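Pyoverdine biosynthesis protein PvcB (Pseudomonas aeruginosa, PDB 4YLM) catalyses the iron- and 2-oxoglutarate-dependent oxidation of tyrosine isonitrile in the biosynthesis of paerucumarin, a cyclized isocyano derivative of tyrosine. Local coordinates at residues 67-72 and 88-93; 10-15 and 45-50; 15-20 and 57-62; 188-193 and 256-261. All blocks are in the same frame, centred on the assembly; numbering follows the deposited sequence.

Contact 1: residues 67-72 and 88-93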
# COMPACT_ATOMS: atom_id res chain seq x y z
N ALA A 67 6.49 -22.33 -11.81
CA ALA A 67 6.79 -23.55 -12.56
C ALA A 67 8.20 -24.04 -12.31
O ALA A 67 8.47 -25.23 -12.45
CB ALA A 67 6.54 -23.33 -14.07
N ASP A 68 9.11 -23.13 -11.96
CA ASP A 68 10.51 -23.51 -11.75
C ASP A 68 11.25 -22.44 -10.95
O ASP A 68 10.68 -21.41 -10.61
CB ASP A 68 11.20 -23.81 -13.10
CG ASP A 68 11.04 -22.68 -14.12
OD1 ASP A 68 11.07 -21.50 -13.73
OD2 ASP A 68 10.88 -22.98 -15.32
N ALA A 69 12.52 -22.70 -10.63
CA ALA A 69 13.30 -21.79 -9.79
C ALA A 69 13.55 -20.45 -10.47
O ALA A 69 13.71 -19.42 -9.80
CB ALA A 69 14.62 -22.42 -9.39
N GLU A 70 13.62 -20.48 -11.79
CA GLU A 70 13.85 -19.30 -12.59
C GLU A 70 12.64 -18.35 -12.49
O GLU A 70 12.81 -17.14 -12.35
CB GLU A 70 14.09 -19.69 -14.06
CG GLU A 70 15.43 -20.39 -14.34
CD GLU A 70 15.47 -21.89 -14.00
OE1 GLU A 70 14.47 -22.46 -13.50
OE2 GLU A 70 16.53 -22.52 -14.24
N SER A 71 11.44 -18.90 -12.58
CA SER A 71 10.22 -18.12 -12.46
C SER A 71 10.13 -17.49 -11.06
O SER A 71 9.86 -16.30 -10.92
CB SER A 71 8.99 -19.00 -12.73
OG SER A 71 7.80 -18.24 -12.65
N LEU A 72 10.38 -18.30 -10.03
CA LEU A 72 10.41 -17.77 -8.67
C LEU A 72 11.41 -16.62 -8.56
O LEU A 72 11.12 -15.61 -7.96
CB LEU A 72 10.75 -18.87 -7.65
CG LEU A 72 10.95 -18.47 -6.18
CD1 LEU A 72 9.71 -17.79 -5.59
CD2 LEU A 72 11.33 -19.71 -5.36
N GLY A 88 23.26 -17.86 -6.38
CA GLY A 88 22.19 -17.11 -7.01
C GLY A 88 21.10 -16.72 -6.03
O GLY A 88 21.38 -16.44 -4.87
N ALA A 89 19.85 -16.72 -6.48
CA ALA A 89 18.73 -16.26 -5.67
C ALA A 89 18.11 -17.36 -4.80
O ALA A 89 17.73 -17.12 -3.66
CB ALA A 89 17.65 -15.62 -6.56
N VAL A 90 18.02 -18.57 -5.35
CA VAL A 90 17.23 -19.64 -4.74
C VAL A 90 18.05 -20.74 -4.06
O VAL A 90 18.87 -21.43 -4.70
CB VAL A 90 16.32 -20.30 -5.80
CG1 VAL A 90 15.63 -21.53 -5.22
CG2 VAL A 90 15.31 -19.30 -6.33
N LEU A 91 17.83 -20.92 -2.76
CA LEU A 91 18.39 -22.07 -2.05
C LEU A 91 17.43 -23.26 -2.19
O LEU A 91 16.25 -23.14 -1.86
CB LEU A 91 18.60 -21.74 -0.56
CG LEU A 91 19.09 -22.91 0.32
CD1 LEU A 91 20.51 -23.30 -0.05
CD2 LEU A 91 18.99 -22.56 1.80
N GLU A 92 17.93 -24.38 -2.73
CA GLU A 92 17.11 -25.59 -2.87
C GLU A 92 17.13 -26.38 -1.58
O GLU A 92 18.20 -26.65 -1.04
CB GLU A 92 17.64 -26.46 -4.02
CG GLU A 92 17.62 -25.80 -5.38
CD GLU A 92 16.22 -25.74 -5.99
OE1 GLU A 92 15.37 -26.61 -5.69
OE2 GLU A 92 15.96 -24.82 -6.78
N LEU A 93 15.97 -26.77 -1.08
CA LEU A 93 15.90 -27.52 0.17
C LEU A 93 15.10 -28.78 -0.08
O LEU A 93 13.87 -28.76 0.01
CB LEU A 93 15.26 -26.69 1.29
CG LEU A 93 16.02 -25.45 1.76
CD1 LEU A 93 15.10 -24.49 2.51
CD2 LEU A 93 17.22 -25.82 2.63

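Contact 2: residues 10-15 and 45-50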
# COMPACT_ATOMS: atom_id res chain seq x y z
N GLN A 10 -8.47 -6.49 -1.65
CA GLN A 10 -7.78 -7.31 -2.65
C GLN A 10 -8.62 -8.56 -2.96
O GLN A 10 -9.43 -8.98 -2.13
CB GLN A 10 -6.39 -7.72 -2.14
CG GLN A 10 -5.42 -6.53 -1.95
CD GLN A 10 -4.95 -5.93 -3.27
OE1 GLN A 10 -4.92 -6.61 -4.30
NE2 GLN A 10 -4.56 -4.66 -3.24
N PRO A 11 -8.45 -9.15 -4.15
CA PRO A 11 -9.26 -10.35 -4.49
C PRO A 11 -8.71 -11.62 -3.84
O PRO A 11 -8.15 -12.52 -4.49
CB PRO A 11 -9.17 -10.40 -6.02
CG PRO A 11 -7.77 -9.84 -6.32
CD PRO A 11 -7.54 -8.75 -5.25
N VAL A 12 -8.86 -11.69 -2.52
CA VAL A 12 -8.34 -12.81 -1.73
C VAL A 12 -9.25 -13.05 -0.54
O VAL A 12 -10.03 -12.19 -0.18
CB VAL A 12 -6.95 -12.49 -1.12
CG1 VAL A 12 -5.89 -12.42 -2.18
CG2 VAL A 12 -7.02 -11.19 -0.32
N ARG A 13 -9.14 -14.22 0.09
CA ARG A 13 -9.85 -14.46 1.34
C ARG A 13 -8.78 -14.47 2.41
O ARG A 13 -7.82 -15.23 2.31
CB ARG A 13 -10.55 -15.82 1.33
CG ARG A 13 -11.87 -15.86 0.56
CD ARG A 13 -12.30 -17.31 0.30
NE ARG A 13 -11.44 -17.96 -0.69
CZ ARG A 13 -10.90 -19.17 -0.56
NH1 ARG A 13 -11.14 -19.91 0.53
NH2 ARG A 13 -10.13 -19.65 -1.53
N LEU A 14 -8.96 -13.65 3.45
CA LEU A 14 -8.01 -13.58 4.53
C LEU A 14 -8.56 -14.22 5.80
O LEU A 14 -9.75 -14.11 6.11
CB LEU A 14 -7.66 -12.13 4.84
CG LEU A 14 -7.05 -11.27 3.73
CD1 LEU A 14 -6.62 -9.93 4.28
CD2 LEU A 14 -5.88 -11.96 3.09
N SER A 15 -7.70 -14.86 6.57
CA SER A 15 -8.12 -15.26 7.91
C SER A 15 -6.93 -15.47 8.83
O SER A 15 -5.78 -15.59 8.38
CB SER A 15 -9.03 -16.50 7.84
OG SER A 15 -8.39 -17.57 7.19
N ALA A 45 2.98 -7.11 -4.79
CA ALA A 45 4.07 -7.35 -3.85
C ALA A 45 4.18 -6.28 -2.77
O ALA A 45 4.53 -6.59 -1.62
CB ALA A 45 5.41 -7.50 -4.59
N GLN A 46 3.89 -5.02 -3.11
CA GLN A 46 3.99 -3.94 -2.12
C GLN A 46 2.98 -4.16 -0.99
O GLN A 46 3.27 -3.90 0.17
CB GLN A 46 3.77 -2.56 -2.77
CG GLN A 46 4.07 -1.36 -1.86
CD GLN A 46 5.51 -1.38 -1.33
OE1 GLN A 46 6.45 -1.65 -2.07
NE2 GLN A 46 5.67 -1.11 -0.03
N TRP A 47 1.79 -4.61 -1.36
CA TRP A 47 0.76 -4.90 -0.38
C TRP A 47 1.16 -6.10 0.51
O TRP A 47 1.01 -6.06 1.73
CB TRP A 47 -0.56 -5.18 -1.11
CG TRP A 47 -1.69 -5.57 -0.24
CD1 TRP A 47 -2.39 -4.77 0.62
CD2 TRP A 47 -2.29 -6.87 -0.17
NE1 TRP A 47 -3.40 -5.50 1.21
CE2 TRP A 47 -3.35 -6.79 0.75
CE3 TRP A 47 -2.05 -8.09 -0.81
CZ2 TRP A 47 -4.17 -7.88 1.06
CZ3 TRP A 47 -2.86 -9.18 -0.50
CH2 TRP A 47 -3.90 -9.06 0.43
N LEU A 48 1.67 -7.15 -0.11
CA LEU A 48 2.12 -8.33 0.63
C LEU A 48 3.21 -7.95 1.63
O LEU A 48 3.23 -8.43 2.74
CB LEU A 48 2.64 -9.41 -0.31
CG LEU A 48 1.58 -10.13 -1.14
CD1 LEU A 48 2.25 -11.07 -2.15
CD2 LEU A 48 0.63 -10.87 -0.19
N LYS A 49 4.12 -7.08 1.21
CA LYS A 49 5.22 -6.65 2.06
C LYS A 49 4.70 -5.90 3.31
O LYS A 49 5.21 -6.10 4.42
CB LYS A 49 6.14 -5.72 1.25
CG LYS A 49 7.61 -5.91 1.51
CD LYS A 49 8.47 -4.97 0.64
CE LYS A 49 8.34 -5.29 -0.85
NZ LYS A 49 9.30 -4.46 -1.63
N GLY A 50 3.70 -5.05 3.11
CA GLY A 50 3.02 -4.39 4.22
C GLY A 50 2.43 -5.39 5.21
O GLY A 50 2.64 -5.27 6.42

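Contact 3: residues 15-20 and 57-62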
# COMPACT_ATOMS: atom_id res chain seq x y z
N SER A 15 -7.70 -14.86 6.57
CA SER A 15 -8.12 -15.26 7.91
C SER A 15 -6.93 -15.47 8.83
O SER A 15 -5.78 -15.59 8.38
CB SER A 15 -9.03 -16.50 7.84
OG SER A 15 -8.39 -17.57 7.19
N PRO A 16 -7.19 -15.50 10.14
CA PRO A 16 -6.11 -15.71 11.11
C PRO A 16 -5.37 -17.02 10.81
O PRO A 16 -5.98 -17.99 10.39
CB PRO A 16 -6.85 -15.84 12.45
CG PRO A 16 -8.18 -15.20 12.23
CD PRO A 16 -8.52 -15.38 10.78
N LEU A 17 -4.05 -17.01 10.99
CA LEU A 17 -3.25 -18.22 10.85
C LEU A 17 -3.49 -19.12 12.06
O LEU A 17 -3.48 -18.63 13.20
CB LEU A 17 -1.76 -17.86 10.79
CG LEU A 17 -0.82 -19.03 10.49
CD1 LEU A 17 -1.09 -19.57 9.09
CD2 LEU A 17 0.66 -18.63 10.65
N ARG A 18 -3.69 -20.41 11.81
CA ARG A 18 -3.90 -21.40 12.86
C ARG A 18 -3.11 -22.63 12.47
O ARG A 18 -3.03 -22.95 11.28
CB ARG A 18 -5.38 -21.77 12.94
CG ARG A 18 -6.27 -20.57 13.24
CD ARG A 18 -7.74 -20.91 13.04
NE ARG A 18 -8.14 -22.04 13.87
N ASP A 19 -2.50 -23.31 13.44
CA ASP A 19 -1.79 -24.54 13.08
C ASP A 19 -2.77 -25.70 12.92
O ASP A 19 -3.98 -25.52 13.11
CB ASP A 19 -0.66 -24.86 14.07
CG ASP A 19 -1.17 -25.41 15.40
OD1 ASP A 19 -0.36 -25.42 16.35
OD2 ASP A 19 -2.34 -25.81 15.51
N GLU A 20 -2.26 -26.87 12.58
CA GLU A 20 -3.14 -27.98 12.18
C GLU A 20 -3.99 -28.51 13.34
O GLU A 20 -4.96 -29.23 13.12
CB GLU A 20 -2.32 -29.11 11.55
CG GLU A 20 -1.31 -29.75 12.49
CD GLU A 20 -0.34 -30.67 11.76
OE1 GLU A 20 0.49 -31.33 12.42
OE2 GLU A 20 -0.41 -30.72 10.51
N LEU A 57 4.16 -13.21 9.45
CA LEU A 57 4.22 -14.48 8.73
C LEU A 57 2.99 -14.62 7.84
O LEU A 57 1.87 -14.65 8.34
CB LEU A 57 4.29 -15.67 9.72
CG LEU A 57 4.50 -17.06 9.11
CD1 LEU A 57 5.81 -17.13 8.32
CD2 LEU A 57 4.47 -18.17 10.18
N LEU A 58 3.20 -14.68 6.53
CA LEU A 58 2.08 -14.87 5.61
C LEU A 58 2.12 -16.28 5.03
O LEU A 58 3.18 -16.77 4.64
CB LEU A 58 2.13 -13.87 4.46
CG LEU A 58 2.36 -12.39 4.79
CD1 LEU A 58 2.28 -11.55 3.50
CD2 LEU A 58 1.33 -11.91 5.81
N LEU A 59 0.96 -16.92 4.96
CA LEU A 59 0.84 -18.20 4.30
C LEU A 59 -0.12 -18.00 3.14
O LEU A 59 -1.29 -17.74 3.36
CB LEU A 59 0.30 -19.27 5.26
CG LEU A 59 -0.20 -20.58 4.64
CD1 LEU A 59 0.89 -21.23 3.80
CD2 LEU A 59 -0.73 -21.56 5.73
N LEU A 60 0.39 -18.04 1.91
CA LEU A 60 -0.47 -18.03 0.74
C LEU A 60 -0.68 -19.47 0.31
O LEU A 60 0.27 -20.16 -0.08
CB LEU A 60 0.15 -17.23 -0.41
CG LEU A 60 0.22 -15.71 -0.22
CD1 LEU A 60 1.29 -15.34 0.77
CD2 LEU A 60 0.50 -15.05 -1.58
N ARG A 61 -1.92 -19.93 0.39
CA ARG A 61 -2.21 -21.36 0.21
C ARG A 61 -3.31 -21.56 -0.81
O ARG A 61 -4.36 -20.92 -0.74
CB ARG A 61 -2.58 -22.01 1.56
CG ARG A 61 -3.06 -23.47 1.45
CD ARG A 61 -2.99 -24.17 2.82
NE ARG A 61 -1.63 -24.54 3.18
CZ ARG A 61 -1.29 -25.21 4.28
NH1 ARG A 61 -2.23 -25.57 5.16
NH2 ARG A 61 -0.02 -25.52 4.51
N GLY A 62 -3.07 -22.46 -1.76
CA GLY A 62 -4.07 -22.80 -2.75
C GLY A 62 -3.93 -21.97 -4.02
O GLY A 62 -4.79 -22.03 -4.90

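Contact 4: residues 188-193 and 256-261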
# COMPACT_ATOMS: atom_id res chain seq x y z
N PRO A 188 15.37 -3.08 13.89
CA PRO A 188 16.42 -2.23 13.31
C PRO A 188 15.92 -1.18 12.32
O PRO A 188 16.71 -0.31 11.93
CB PRO A 188 17.36 -3.24 12.63
CG PRO A 188 16.47 -4.42 12.32
CD PRO A 188 15.52 -4.50 13.49
N ARG A 189 14.66 -1.22 11.92
CA ARG A 189 14.11 -0.16 11.07
C ARG A 189 12.92 0.52 11.73
O ARG A 189 12.73 1.72 11.57
CB ARG A 189 13.70 -0.72 9.69
CG ARG A 189 14.89 -1.07 8.80
CD ARG A 189 15.66 0.22 8.47
NE ARG A 189 17.06 -0.04 8.12
CZ ARG A 189 17.46 -0.40 6.91
NH1 ARG A 189 16.56 -0.53 5.95
NH2 ARG A 189 18.75 -0.61 6.66
N ARG A 190 12.15 -0.24 12.50
CA ARG A 190 10.84 0.21 12.93
C ARG A 190 10.71 0.37 14.44
O ARG A 190 9.63 0.67 14.95
CB ARG A 190 9.76 -0.73 12.38
CG ARG A 190 9.65 -0.69 10.85
CD ARG A 190 8.48 -1.54 10.39
NE ARG A 190 8.75 -2.97 10.43
CZ ARG A 190 7.85 -3.89 10.75
NH1 ARG A 190 6.63 -3.53 11.10
NH2 ARG A 190 8.17 -5.19 10.71
N GLU A 191 11.83 0.16 15.14
CA GLU A 191 11.98 0.55 16.55
C GLU A 191 11.33 -0.30 17.63
O GLU A 191 11.77 -0.26 18.78
CB GLU A 191 11.60 2.02 16.76
CG GLU A 191 12.61 2.99 16.20
CD GLU A 191 13.93 2.92 16.96
OE1 GLU A 191 13.93 3.10 18.20
OE2 GLU A 191 14.96 2.66 16.30
N PHE A 192 10.29 -1.07 17.30
CA PHE A 192 9.57 -1.77 18.37
C PHE A 192 10.42 -2.87 19.00
O PHE A 192 11.33 -3.39 18.37
CB PHE A 192 8.23 -2.32 17.88
CG PHE A 192 8.33 -3.28 16.71
CD1 PHE A 192 8.48 -4.64 16.93
CD2 PHE A 192 8.27 -2.82 15.40
CE1 PHE A 192 8.56 -5.53 15.86
CE2 PHE A 192 8.36 -3.69 14.33
CZ PHE A 192 8.50 -5.05 14.56
N PRO A 193 10.13 -3.22 20.27
CA PRO A 193 10.91 -4.25 20.96
C PRO A 193 10.81 -5.63 20.33
O PRO A 193 9.72 -6.12 20.01
CB PRO A 193 10.30 -4.27 22.38
CG PRO A 193 9.75 -2.89 22.56
CD PRO A 193 9.21 -2.51 21.18
N ASN A 256 11.93 -11.91 8.90
CA ASN A 256 13.15 -12.35 9.58
C ASN A 256 13.67 -11.36 10.63
O ASN A 256 14.50 -11.73 11.46
CB ASN A 256 14.24 -12.63 8.53
CG ASN A 256 15.54 -13.12 9.15
OD1 ASN A 256 15.60 -14.19 9.78
ND2 ASN A 256 16.60 -12.35 8.95
N LEU A 257 13.20 -10.11 10.60
CA LEU A 257 13.67 -9.09 11.56
C LEU A 257 12.91 -9.15 12.89
O LEU A 257 13.36 -8.59 13.89
CB LEU A 257 13.59 -7.67 10.96
CG LEU A 257 14.32 -7.47 9.62
CD1 LEU A 257 14.26 -6.00 9.18
CD2 LEU A 257 15.78 -7.95 9.71
N THR A 258 11.77 -9.83 12.88
CA THR A 258 10.89 -9.90 14.04
C THR A 258 10.78 -11.33 14.58
O THR A 258 10.73 -11.54 15.79
CB THR A 258 9.48 -9.41 13.68
OG1 THR A 258 9.56 -8.06 13.22
CG2 THR A 258 8.54 -9.47 14.90
N LEU A 259 10.70 -12.31 13.68
CA LEU A 259 10.56 -13.70 14.10
C LEU A 259 11.92 -14.33 14.35
O LEU A 259 12.95 -13.81 13.93
CB LEU A 259 9.88 -14.53 13.01
CG LEU A 259 8.55 -14.01 12.47
CD1 LEU A 259 8.11 -14.93 11.34
CD2 LEU A 259 7.51 -13.97 13.59
N LEU A 260 11.89 -15.47 15.04
CA LEU A 260 12.99 -16.43 15.02
C LEU A 260 12.38 -17.67 14.41
O LEU A 260 11.16 -17.84 14.44
CB LEU A 260 13.48 -16.75 16.44
CG LEU A 260 14.02 -15.55 17.21
CD1 LEU A 260 14.36 -15.91 18.67
CD2 LEU A 260 15.24 -14.95 16.50
N HIS A 261 13.21 -18.54 13.84
CA HIS A 261 12.67 -19.70 13.18
C HIS A 261 13.56 -20.91 13.45
O HIS A 261 14.71 -20.77 13.84
CB HIS A 261 12.57 -19.45 11.68
CG HIS A 261 13.90 -19.36 11.00
ND1 HIS A 261 14.46 -20.42 10.33
CD2 HIS A 261 14.79 -18.34 10.93
CE1 HIS A 261 15.64 -20.06 9.85
NE2 HIS A 261 15.86 -18.80 10.20

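Contact 1: residues 67-72 and 88-93
Val90 meets the first turn of helix 69-79 through its two methyl branches. The tighter part of the contact is made by CG2. This methyl lies 3.8 Å from Ala69 O and 4.1 Å from Leu72 CD2. Leu72 reaches it with CG anti to the backbone N (chi1 175°), and the two side chains cross at a slant. The other branch is looser, with Val90 CG1 at 4.4 Å from Ala69 CB. Val277 of strand 272-286 touches Val90 and carries the apolar patch onto that strand; Arg275 touches both Leu72 and Val90.

The solvent side is formed by Glu92. Its chain bends at chi2 (-75°), which brings the carboxylate back toward the helix. Glu92 OE2 ends 3.8 Å from Ala69 CB, a contact without a hydrogen bond. The polar partners of the carboxylate are on strand 272-286: a salt bridge to Arg275 and a hydrogen bond to His273.

The helix start is fixed within its own segment. Asp68 is the N-cap, and its OD1 accepts from Ser71 N at 2.9 Å (N-H...O angle 157°). Ser71 OG bonds to Glu191 of the second subunit.

No hydrogen bond links segments 67-72 and 88-93. The join rests mainly on van der Waals packing, and the charge of Glu92 is probably balanced by Arg275 on the adjacent strand.

Contact 2: residues 10-15 and 45-50
A glutamine methylene sits squarely on the indole of Trp47. Gln10 CG is 3.4 Å from the centroid of the six-membered ring and only 13° off its normal, a close CH-pi contact. Gln10 CB follows over the same ring, 3.8 Å from Trp47 CH2. The Gln10 amide is tilted 36° from the indole plane. With CG anti to the carbonyl carbon (chi1 -65°), the Gln10 chain lays its methylene on the ring. The bend at chi2 then raises the amide away from the face, with Gln10 CD 4.2 Å from Trp47 CD2.

The indole extends from helix 45-55 with CG anti to the backbone N. Its outer corner meets two more side chains obliquely. Val12 CG2 is 3.9 Å from Trp47 CH2, and Leu14 CD2 is 4.4 Å from the same atom. Pro11 centres an inverse gamma turn, closed by Val12 N to Gln10 O at 2.8 Å, just before strand 12-16 begins.

Helix 45-55 is the connection of a beta-alpha-beta crossover between the parallel strands 29-33 and 57-60. Strand 12-16 pairs antiparallel with 29-33. Leu14, Trp47 and Leu48 all touch Leu31 of that shared strand.

The polar ends are held by other chains of the trimer. Gln10 OE1 bonds to Ser54 of the second subunit. Trp47 NE1 bonds to Asp9 of the third subunit, and Gln46 packs on its counterparts in both neighbours.

Contact 3: residues 15-20 and 57-62
Leu59, one of the two leucines that pack on Leu17, also lies against a firmly held arginine. Arg61 NH2 is gripped twice, by a salt bridge to Asp250 OD2 and a hydrogen bond to Arg245 O. Leu59 CD2 sits over the centre of the Arg61 guanidinium, 3.9 Å above its plane. Arg247 brings a like charge close to the same group, which Asp250 probably offsets.

The contact proper is apolar. Leu17 divides its two methyl branches between two residues of strand 57-60. Its CD1 meets Leu59 CD2 at 3.9 Å and Leu59 CB at 4.1 Å, with the side chains at about a right angle. Its CD2 meets Leu57 CD2 at 3.9 Å. Leu17 CG is anti to the backbone N (chi1 -173°), which extends the fork toward the strand.

Leu57 and Leu59 are two residues apart, so both side chains leave the same face of the sheet. Leu58 between them points the other way. That face is turned to the interior between the two sheets of the jelly-roll core expected of this oxygenase family. Tyr242 of the smaller sheet touches both Leu17 and Leu57, while Val252 of the larger sheet touches Leu57 and Leu59.

Past Leu17 the chain turns polar. Asp19 OD2 accepts from the backbone N of Gln21 and Asn23, and Glu20 forms a salt bridge with Arg245.

Contact 4: residues 188-193 and 256-261
Apolar contact joins Pro188 to Leu257. The ring atom Pro188 CG is 4.2 Å from Leu257 CD1. Leu285 of strand 272-286 touches both residues.

The second kind of contact is between an aromatic edge and Thr258. The hydroxyl of Thr258 lies near the plane of the Phe192 ring, with OG1 3.5 Å from CZ and 3.8 Å from CE1. Thr258 CG2 is further along, 4.1 Å from Phe192 CE1. This is packing: the hydroxyl is hydrogen-bonded to Asp255 OD2. Phe192 holds CG between its backbone N and carbonyl carbon (chi1 59°), which swings the ring back over its own loop toward Thr258.

Segment 256-261 runs into strand 259-263, in the smaller sheet of the jelly-roll fold of the TauD/TfdA family. It ends at His261, a probable ligand of the catalytic iron with His112 and Asp114. His261 NE2 is hydrogen-bonded to Asp114 OD1.

Charged groups make up the third kind. The edge of Phe192 points at the face of the Arg190 guanidinium, with Phe192 CE2 3.6 Å above its plane and over its centre. Arg190 NE lies in the plane of the ring. Arg190 NH2 stays 4.1 Å from Thr258 OG1, without a bond. Arg190 NH1 bonds to Arg53 O. On the outer side of the loop, Glu191 forms a salt bridge with Arg74 of the third subunit.

Overall arrangement
Contacts 2 and 3 are close neighbours, with centres 12 Å apart. They share Ser15 and touch where Leu48 O lies 3.3 Å from Leu58 CD1. Contact 3 also meets contact 4, through Leu57 CB and Leu259 CD1 at 4.2 Å. Contact 4 holds the probable iron ligand His261, and the side chain of Leu57 in contact 3 is about 8 Å from that of His261. The side chain of Leu257 is about 8 Å from that of Asp114. Contact 1 is remote, its centre 22 Å from those of contacts 2 and 3. Between subunits it does meet contact 4: Ser71 of one chain bonds to Glu191 of another. Contacts 1, 2 and 4 thus all take part in trimer assembly.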